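PDB 4GBM: CurM Sulfotransferase from Moorea producta, which probably transfers a sulfo group from the donor PAPS to a hydroxyl of the growing polyketide chain in curacin biosynthesis. Local coordinates for residues I37-S43 with Y159-R164; Q218-E222 with Q305-E309. The protein carries 2 engineered substitutions. All coordinates share one frame; numbering follows the deposited sequence.

Contact 1 (I37-S43 with Y159-R164). With A3P (adenosine-3'-5'-diphosphate), chain G.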
loop_
_atom_site.group_PDB
_atom_site.type_symbol
_atom_site.label_atom_id
_atom_site.label_comp_id
_atom_site.label_asym_id
_atom_site.label_seq_id
_atom_site.Cartn_x
_atom_site.Cartn_y
_atom_site.Cartn_z
ATOM N N ILE A 37 -3.930 3.043 2.648
ATOM C CA ILE A 37 -3.260 1.971 3.394
ATOM C C ILE A 37 -1.797 2.371 3.538
ATOM O O ILE A 37 -1.085 2.510 2.542
ATOM C CB ILE A 37 -3.363 0.578 2.715
ATOM C CG1 ILE A 37 -4.823 0.115 2.651
ATOM C CG2 ILE A 37 -2.514 -0.451 3.488
ATOM C CD1 ILE A 37 -5.072 -1.106 1.746
ATOM N N LEU A 38 -1.369 2.577 4.780
ATOM C CA LEU A 38 0.017 2.953 5.072
ATOM C C LEU A 38 0.764 1.803 5.720
ATOM O O LEU A 38 0.275 1.190 6.676
ATOM C CB LEU A 38 0.064 4.155 6.014
ATOM C CG LEU A 38 -0.690 5.416 5.586
ATOM C CD1 LEU A 38 -0.490 6.491 6.629
ATOM C CD2 LEU A 38 -0.258 5.902 4.202
ATOM N N SER A 39 1.962 1.526 5.222
ATOM C CA SER A 39 2.759 0.444 5.794
ATOM C C SER A 39 4.196 0.508 5.358
ATOM O O SER A 39 4.539 1.202 4.402
ATOM C CB SER A 39 2.201 -0.922 5.356
ATOM O OG SER A 39 2.438 -1.130 3.974
ATOM N N SER A 40 5.032 -0.227 6.076
ATOM C CA SER A 40 6.381 -0.549 5.624
ATOM C C SER A 40 6.271 -1.517 4.444
ATOM O O SER A 40 5.279 -2.242 4.330
ATOM C CB SER A 40 7.158 -1.203 6.774
ATOM O OG SER A 40 8.329 -1.871 6.329
ATOM N N PRO A 41 7.290 -1.551 3.562
ATOM C CA PRO A 41 7.358 -2.629 2.571
ATOM C C PRO A 41 7.230 -4.017 3.215
ATOM O O PRO A 41 7.580 -4.193 4.387
ATOM C CB PRO A 41 8.777 -2.462 2.009
ATOM C CG PRO A 41 8.974 -0.991 2.036
ATOM C CD PRO A 41 8.379 -0.572 3.362
ATOM N N ARG A 42 6.735 -4.982 2.443
ATOM C CA ARG A 42 6.694 -6.416 2.812
ATOM C C ARG A 42 5.758 -6.743 3.981
ATOM O O ARG A 42 5.962 -7.731 4.694
ATOM C CB ARG A 42 8.120 -6.987 3.088
ATOM C CG ARG A 42 9.221 -6.501 2.144
ATOM C CD ARG A 42 8.827 -6.674 0.684
ATOM N NE ARG A 42 8.556 -8.068 0.320
ATOM C CZ ARG A 42 8.167 -8.440 -0.895
ATOM N NH1 ARG A 42 7.961 -9.723 -1.171
ATOM N NH2 ARG A 42 7.988 -7.519 -1.840
ATOM N N SER A 43 4.724 -5.924 4.170
ATOM C CA SER A 43 3.828 -6.071 5.324
ATOM C C SER A 43 2.484 -6.697 4.985
ATOM O O SER A 43 1.574 -6.694 5.819
ATOM C CB SER A 43 3.616 -4.714 6.008
ATOM O OG SER A 43 4.849 -4.205 6.496
ATOM N N TYR A 159 -7.329 6.312 7.392
ATOM C CA TYR A 159 -6.024 5.674 7.277
ATOM C C TYR A 159 -6.009 4.315 7.931
ATOM O O TYR A 159 -6.315 4.181 9.119
ATOM C CB TYR A 159 -4.965 6.567 7.917
ATOM C CG TYR A 159 -4.796 7.844 7.160
ATOM C CD1 TYR A 159 -3.879 7.933 6.119
ATOM C CD2 TYR A 159 -5.563 8.969 7.466
ATOM C CE1 TYR A 159 -3.724 9.106 5.401
ATOM C CE2 TYR A 159 -5.418 10.150 6.751
ATOM C CZ TYR A 159 -4.490 10.212 5.727
ATOM O OH TYR A 159 -4.336 11.370 5.021
ATOM N N ILE A 160 -5.668 3.306 7.134
ATOM C CA ILE A 160 -5.429 1.966 7.647
ATOM C C ILE A 160 -3.925 1.809 7.826
ATOM O O ILE A 160 -3.176 1.867 6.847
ATOM C CB ILE A 160 -5.940 0.896 6.667
ATOM C CG1 ILE A 160 -7.434 1.078 6.385
ATOM C CG2 ILE A 160 -5.649 -0.515 7.203
ATOM C CD1 ILE A 160 -7.910 0.266 5.169
ATOM N N TYR A 161 -3.492 1.602 9.071
ATOM C CA TYR A 161 -2.078 1.441 9.386
ATOM C C TYR A 161 -1.802 -0.041 9.537
ATOM O O TYR A 161 -2.206 -0.661 10.526
ATOM C CB TYR A 161 -1.739 2.221 10.665
ATOM C CG TYR A 161 -0.314 2.098 11.181
ATOM C CD1 TYR A 161 0.755 1.761 10.337
ATOM C CD2 TYR A 161 -0.036 2.358 12.520
ATOM C CE1 TYR A 161 2.056 1.665 10.836
ATOM C CE2 TYR A 161 1.256 2.269 13.029
ATOM C CZ TYR A 161 2.296 1.929 12.181
ATOM O OH TYR A 161 3.555 1.829 12.700
ATOM N N LEU A 162 -1.152 -0.603 8.520
ATOM C CA LEU A 162 -0.820 -2.026 8.478
ATOM C C LEU A 162 0.611 -2.227 8.967
ATOM O O LEU A 162 1.540 -1.613 8.441
ATOM C CB LEU A 162 -0.991 -2.553 7.049
ATOM C CG LEU A 162 -0.595 -4.004 6.770
ATOM C CD1 LEU A 162 -1.444 -5.008 7.560
ATOM C CD2 LEU A 162 -0.693 -4.269 5.277
ATOM N N VAL A 163 0.763 -3.069 9.989
ATOM C CA VAL A 163 2.066 -3.351 10.595
ATOM C C VAL A 163 2.393 -4.842 10.537
ATOM O O VAL A 163 1.494 -5.682 10.575
ATOM C CB VAL A 163 2.166 -2.845 12.069
ATOM C CG1 VAL A 163 2.023 -1.340 12.146
ATOM C CG2 VAL A 163 1.137 -3.513 12.973
ATOM N N ARG A 164 3.682 -5.155 10.419
ATOM C CA ARG A 164 4.158 -6.536 10.472
ATOM C C ARG A 164 5.417 -6.591 11.332
ATOM O O ARG A 164 6.149 -5.611 11.422
ATOM C CB ARG A 164 4.419 -7.074 9.059
ATOM C CG ARG A 164 4.752 -8.564 9.039
ATOM C CD ARG A 164 4.895 -9.074 7.633
ATOM N NE ARG A 164 5.073 -10.524 7.637
ATOM C CZ ARG A 164 5.346 -11.236 6.551
ATOM N NH1 ARG A 164 5.521 -10.623 5.387
ATOM N NH2 ARG A 164 5.460 -12.557 6.631
HETATM P P1 A3P G . 7.239 -12.506 0.985
HETATM O O1P A3P G . 8.583 -11.923 0.629
HETATM O O2P A3P G . 6.549 -13.177 -0.176
HETATM O O3P A3P G . 7.262 -13.308 2.256
HETATM P P2 A3P G . 3.700 -6.249 0.396
HETATM O O4P A3P G . 3.424 -5.198 1.424
HETATM O O5P A3P G . 4.991 -6.097 -0.357
HETATM O O6P A3P G . 2.516 -6.525 -0.493
HETATM O "O5'" A3P G . 3.932 -7.601 1.253
HETATM C "C5'" A3P G . 4.444 -8.765 0.596
HETATM C "C4'" A3P G . 4.309 -9.904 1.576
HETATM O "O4'" A3P G . 2.920 -10.229 1.716
HETATM C "C3'" A3P G . 4.938 -11.188 1.071
HETATM O "O3'" A3P G . 6.351 -11.186 1.325
HETATM C "C2'" A3P G . 4.161 -12.229 1.867
HETATM O "O2'" A3P G . 4.786 -12.484 3.128
HETATM C "C1'" A3P G . 2.801 -11.587 2.120
HETATM N N9 A3P G . 1.757 -12.247 1.295
HETATM C C8 A3P G . 1.575 -12.156 -0.038
HETATM N N7 A3P G . 0.533 -12.928 -0.448
HETATM C C5 A3P G . 0.041 -13.529 0.655
HETATM C C6 A3P G . -1.058 -14.475 0.962
HETATM N N6 A3P G . -1.861 -14.928 -0.032
HETATM N N1 A3P G . -1.223 -14.848 2.259
HETATM C C2 A3P G . -0.435 -14.386 3.257
HETATM N N3 A3P G . 0.577 -13.519 3.044
HETATM C C4 A3P G . 0.840 -13.073 1.795
HETATM O O HOH W 1 4.161 -0.890 8.762
HETATM O O HOH W 2 5.487 -3.264 9.118
#
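L162 lays its isobutyl end against the carbonyl of S43, CD2 coming to 3.4 Å from S43 O, while its CB meets CB of S39. The leucine gets there with CG anti to the backbone N (chi1 176°), which sets the branch against the loop that follows strand 35-39. S43 O, buried under these methyls, has no polar partner in the model. Earlier in the strands, I37 and I160 run side by side, CG1 to CD1 4.0 Å, and on the other face of the sheet L38 CD1 meets Y159 CD1. Between these layers two parallel-strand bonds join the backbones, L38 N to I160 O at 2.8 Å and L162 N to L38 O at 2.9 Å. Where the strands part, water 1 bridges S40 N and L162 O, and water 2 links S43 OG with R164 N. R164 reaches back with CG likewise anti (chi1 -173°) and the chain extended from there to NE: its NH1 donates to R42 O at 3.0 Å, close to the guanidinium plane, and also to O2' of adenosine-3'-5'-diphosphate. From the bent side chain of R42, NH1 donates to O1P of the 3'-phosphate at 2.9 Å; its NE is held by S172. Parallel strands opening into a phosphate-gripping loop form part of the nucleotide site, which in sulfotransferases binds PAPS, on a core shared with P-loop NTPases.

Contact 2 (Q218-E222 with Q305-E309); sequences QIRYE and QLSYE. With A3P (adenosine-3'-5'-diphosphate), chain G; P6G (hexaethylene glycol), chain R.
A bend at chi3 (77°) in R220, after CG has been set anti to the carbonyl carbon, swings its guanidinium over the ring of Y308, whose own first torsion, with CG beside the backbone N, brings the ring under R220 and its hydroxyl to E222. NH1 sits above the middle of the ring, and R220 CZ lies 4.3 Å from the centroid of the Y308 ring, a cation-pi contact with the two planes 35° apart. The same guanidinium grips one backbone oxygen end-on: R220 NH1 and NH2 both donate to L306 O, at 2.7 and 2.8 Å, each bond bent and the oxygen close to the guanidinium plane. The acceptor belongs to the Schellman turn that ends helix 297-305, with S307 at positive phi. Beyond the ring, Y308 OH donates to OE1 of E222 at 2.7 Å, meeting the carboxylate on its syn side, while OE2 takes the backbone N-H of H165. The carboxylate is turned 74° from the ring and approaches at its edge. An alanine in place of Y308 would probably leave E222 OE1 without its phenol donor and R220 without the aromatic face beneath it, its guanidinium less firmly held. Next door, the end of the Y221 side chain leads off to the nucleotide, where its OH donates to N3 of the adenine at 2.7 Å. Y308 thus takes a cation over its face and a carboxylate at its hydroxyl; two donors, one on each oxygen, would favour an ionised E222.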
loop_
_atom_site.group_PDB
_atom_site.type_symbol
_atom_site.label_atom_id
_atom_site.label_comp_id
_atom_site.label_asym_id
_atom_site.label_seq_id
_atom_site.Cartn_x
_atom_site.Cartn_y
_atom_site.Cartn_z
ATOM N N GLN A 218 -5.590 0.462 13.092
ATOM C CA GLN A 218 -4.409 -0.377 12.926
ATOM C C GLN A 218 -4.792 -1.812 12.614
ATOM O O GLN A 218 -5.717 -2.367 13.216
ATOM C CB GLN A 218 -3.541 -0.342 14.189
ATOM C CG GLN A 218 -2.159 -0.970 13.999
ATOM C CD GLN A 218 -1.375 -1.056 15.296
ATOM O OE1 GLN A 218 -1.218 -2.136 15.869
ATOM N NE2 GLN A 218 -0.885 0.082 15.767
ATOM N N ILE A 219 -4.077 -2.408 11.661
ATOM C CA ILE A 219 -4.191 -3.834 11.367
ATOM C C ILE A 219 -2.813 -4.471 11.484
ATOM O O ILE A 219 -1.851 -3.979 10.909
ATOM C CB ILE A 219 -4.751 -4.084 9.956
ATOM C CG1 ILE A 219 -6.208 -3.604 9.883
ATOM C CG2 ILE A 219 -4.675 -5.589 9.591
ATOM C CD1 ILE A 219 -6.820 -3.712 8.512
ATOM N N ARG A 220 -2.728 -5.558 12.241
ATOM C CA ARG A 220 -1.496 -6.332 12.321
ATOM C C ARG A 220 -1.568 -7.427 11.276
ATOM O O ARG A 220 -2.546 -8.181 11.226
ATOM C CB ARG A 220 -1.328 -6.924 13.717
ATOM C CG ARG A 220 -1.525 -5.863 14.800
ATOM C CD ARG A 220 -1.522 -6.453 16.198
ATOM N NE ARG A 220 -0.177 -6.778 16.658
ATOM C CZ ARG A 220 0.717 -5.880 17.065
ATOM N NH1 ARG A 220 1.906 -6.293 17.475
ATOM N NH2 ARG A 220 0.437 -4.572 17.061
ATOM N N TYR A 221 -0.532 -7.504 10.444
ATOM C CA TYR A 221 -0.446 -8.543 9.417
ATOM C C TYR A 221 -0.718 -9.928 9.996
ATOM O O TYR A 221 -1.401 -10.761 9.377
ATOM C CB TYR A 221 0.937 -8.527 8.750
ATOM C CG TYR A 221 1.163 -9.728 7.869
ATOM C CD1 TYR A 221 0.659 -9.764 6.569
ATOM C CD2 TYR A 221 1.849 -10.844 8.343
ATOM C CE1 TYR A 221 0.846 -10.878 5.756
ATOM C CE2 TYR A 221 2.047 -11.969 7.540
ATOM C CZ TYR A 221 1.545 -11.978 6.251
ATOM O OH TYR A 221 1.747 -13.089 5.473
ATOM N N GLU A 222 -0.163 -10.182 11.178
ATOM C CA GLU A 222 -0.272 -11.502 11.784
ATOM C C GLU A 222 -1.733 -11.847 12.083
ATOM O O GLU A 222 -2.151 -12.982 11.854
ATOM C CB GLU A 222 0.607 -11.606 13.037
ATOM C CG GLU A 222 2.127 -11.483 12.762
ATOM C CD GLU A 222 2.612 -10.057 12.504
ATOM O OE1 GLU A 222 1.891 -9.076 12.802
ATOM O OE2 GLU A 222 3.742 -9.932 11.999
ATOM N N GLN A 305 6.585 -0.209 21.092
ATOM C CA GLN A 305 5.399 0.637 20.949
ATOM C C GLN A 305 4.302 -0.087 20.181
ATOM O O GLN A 305 3.113 0.089 20.469
ATOM C CB GLN A 305 5.711 1.977 20.280
ATOM C CG GLN A 305 4.532 2.943 20.388
ATOM C CD GLN A 305 4.750 4.286 19.721
ATOM O OE1 GLN A 305 5.881 4.692 19.442
ATOM N NE2 GLN A 305 3.654 4.998 19.480
ATOM N N LEU A 306 4.715 -0.909 19.219
ATOM C CA LEU A 306 3.789 -1.694 18.406
ATOM C C LEU A 306 3.436 -3.049 19.018
ATOM O O LEU A 306 2.753 -3.848 18.383
ATOM C CB LEU A 306 4.359 -1.889 16.997
ATOM C CG LEU A 306 4.522 -0.623 16.153
ATOM C CD1 LEU A 306 5.221 -0.949 14.836
ATOM C CD2 LEU A 306 3.171 0.051 15.879
ATOM N N SER A 307 3.909 -3.300 20.240
ATOM C CA SER A 307 3.615 -4.543 20.970
ATOM C C SER A 307 4.141 -5.823 20.311
ATOM O O SER A 307 3.536 -6.887 20.458
ATOM C CB SER A 307 2.106 -4.677 21.245
ATOM O OG SER A 307 1.644 -3.614 22.058
ATOM N N TYR A 308 5.257 -5.727 19.591
ATOM C CA TYR A 308 5.914 -6.917 19.057
ATOM C C TYR A 308 6.995 -7.433 20.008
ATOM O O TYR A 308 7.789 -6.649 20.532
ATOM C CB TYR A 308 6.535 -6.632 17.686
ATOM C CG TYR A 308 5.546 -6.628 16.545
ATOM C CD1 TYR A 308 4.819 -7.775 16.222
ATOM C CD2 TYR A 308 5.334 -5.478 15.788
ATOM C CE1 TYR A 308 3.913 -7.779 15.175
ATOM C CE2 TYR A 308 4.428 -5.472 14.737
ATOM C CZ TYR A 308 3.726 -6.623 14.433
ATOM O OH TYR A 308 2.834 -6.616 13.389
ATOM N N GLU A 309 7.013 -8.750 20.210
ATOM C CA GLU A 309 8.016 -9.427 21.030
ATOM C C GLU A 309 9.244 -9.747 20.199
ATOM O O GLU A 309 9.129 -10.136 19.035
ATOM C CB GLU A 309 7.461 -10.742 21.585
ATOM C CG GLU A 309 6.181 -10.618 22.391
ATOM C CD GLU A 309 5.522 -11.965 22.654
ATOM O OE1 GLU A 309 6.233 -12.999 22.665
ATOM O OE2 GLU A 309 4.287 -11.990 22.851
HETATM P P1 A3P G . 7.239 -12.506 0.985
HETATM O O1P A3P G . 8.583 -11.923 0.629
HETATM O O2P A3P G . 6.549 -13.177 -0.176
HETATM O O3P A3P G . 7.262 -13.308 2.256
HETATM P P2 A3P G . 3.700 -6.249 0.396
HETATM O O4P A3P G . 3.424 -5.198 1.424
HETATM O O5P A3P G . 4.991 -6.097 -0.357
HETATM O O6P A3P G . 2.516 -6.525 -0.493
HETATM O "O5'" A3P G . 3.932 -7.601 1.253
HETATM C "C5'" A3P G . 4.444 -8.765 0.596
HETATM C "C4'" A3P G . 4.309 -9.904 1.576
HETATM O "O4'" A3P G . 2.920 -10.229 1.716
HETATM C "C3'" A3P G . 4.938 -11.188 1.071
HETATM O "O3'" A3P G . 6.351 -11.186 1.325
HETATM C "C2'" A3P G . 4.161 -12.229 1.867
HETATM O "O2'" A3P G . 4.786 -12.484 3.128
HETATM C "C1'" A3P G . 2.801 -11.587 2.120
HETATM N N9 A3P G . 1.757 -12.247 1.295
HETATM C C8 A3P G . 1.575 -12.156 -0.038
HETATM N N7 A3P G . 0.533 -12.928 -0.448
HETATM C C5 A3P G . 0.041 -13.529 0.655
HETATM C C6 A3P G . -1.058 -14.475 0.962
HETATM N N6 A3P G . -1.861 -14.928 -0.032
HETATM N N1 A3P G . -1.223 -14.848 2.259
HETATM C C2 A3P G . -0.435 -14.386 3.257
HETATM N N3 A3P G . 0.577 -13.519 3.044
HETATM C C4 A3P G . 0.840 -13.073 1.795
HETATM C C2 P6G R . -6.939 -2.132 16.032
HETATM C C3 P6G R . -7.822 -0.894 15.867
HETATM O O4 P6G R . -7.023 0.259 15.576
HETATM C C5 P6G R . -6.851 1.044 16.750
HETATM C C6 P6G R . -6.350 2.425 16.343
HETATM O O7 P6G R . -5.088 2.297 15.689
HETATM C C8 P6G R . -4.789 3.531 15.032
HETATM C C9 P6G R . -3.458 3.409 14.285
HETATM O O10 P6G R . -2.400 3.004 15.172
HETATM C C11 P6G R . -1.747 4.195 15.644
HETATM C C12 P6G R . -0.465 3.841 16.392
HETATM O O13 P6G R . -0.724 2.838 17.378
HETATM C C14 P6G R . 0.489 2.568 18.091
HETATM C C15 P6G R . 0.235 1.475 19.126
HETATM O O16 P6G R . 0.159 0.210 18.465
HETATM C C17 P6G R . -0.718 -0.640 19.202
HETATM C C18 P6G R . 0.047 -1.880 19.644
HETATM O O19 P6G R . 0.977 -1.508 20.668
#

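Strand 35-39, near the N terminus, leads into its nucleotide-binding loop, and contact 1 closes a long, mostly helical excursion when strand 158-163 returns beside them. Contact 2 opens later, at strand 216-220, and closes after helix 297-305, so the two loops follow in series and neither encloses nor crosses the other. They meet in the central parallel sheet, where strand 158-163 lies between the other two: Y161 O and V163 O probably accept from I219 N and Y221 N. Contact 1 thus builds the middle of the sheet and its phosphate-binding end, whereas contact 2 fastens the C-terminal segment to the edge strand and the start of helix 221-226; Y221, beside contact 2, reaches the same nucleotide.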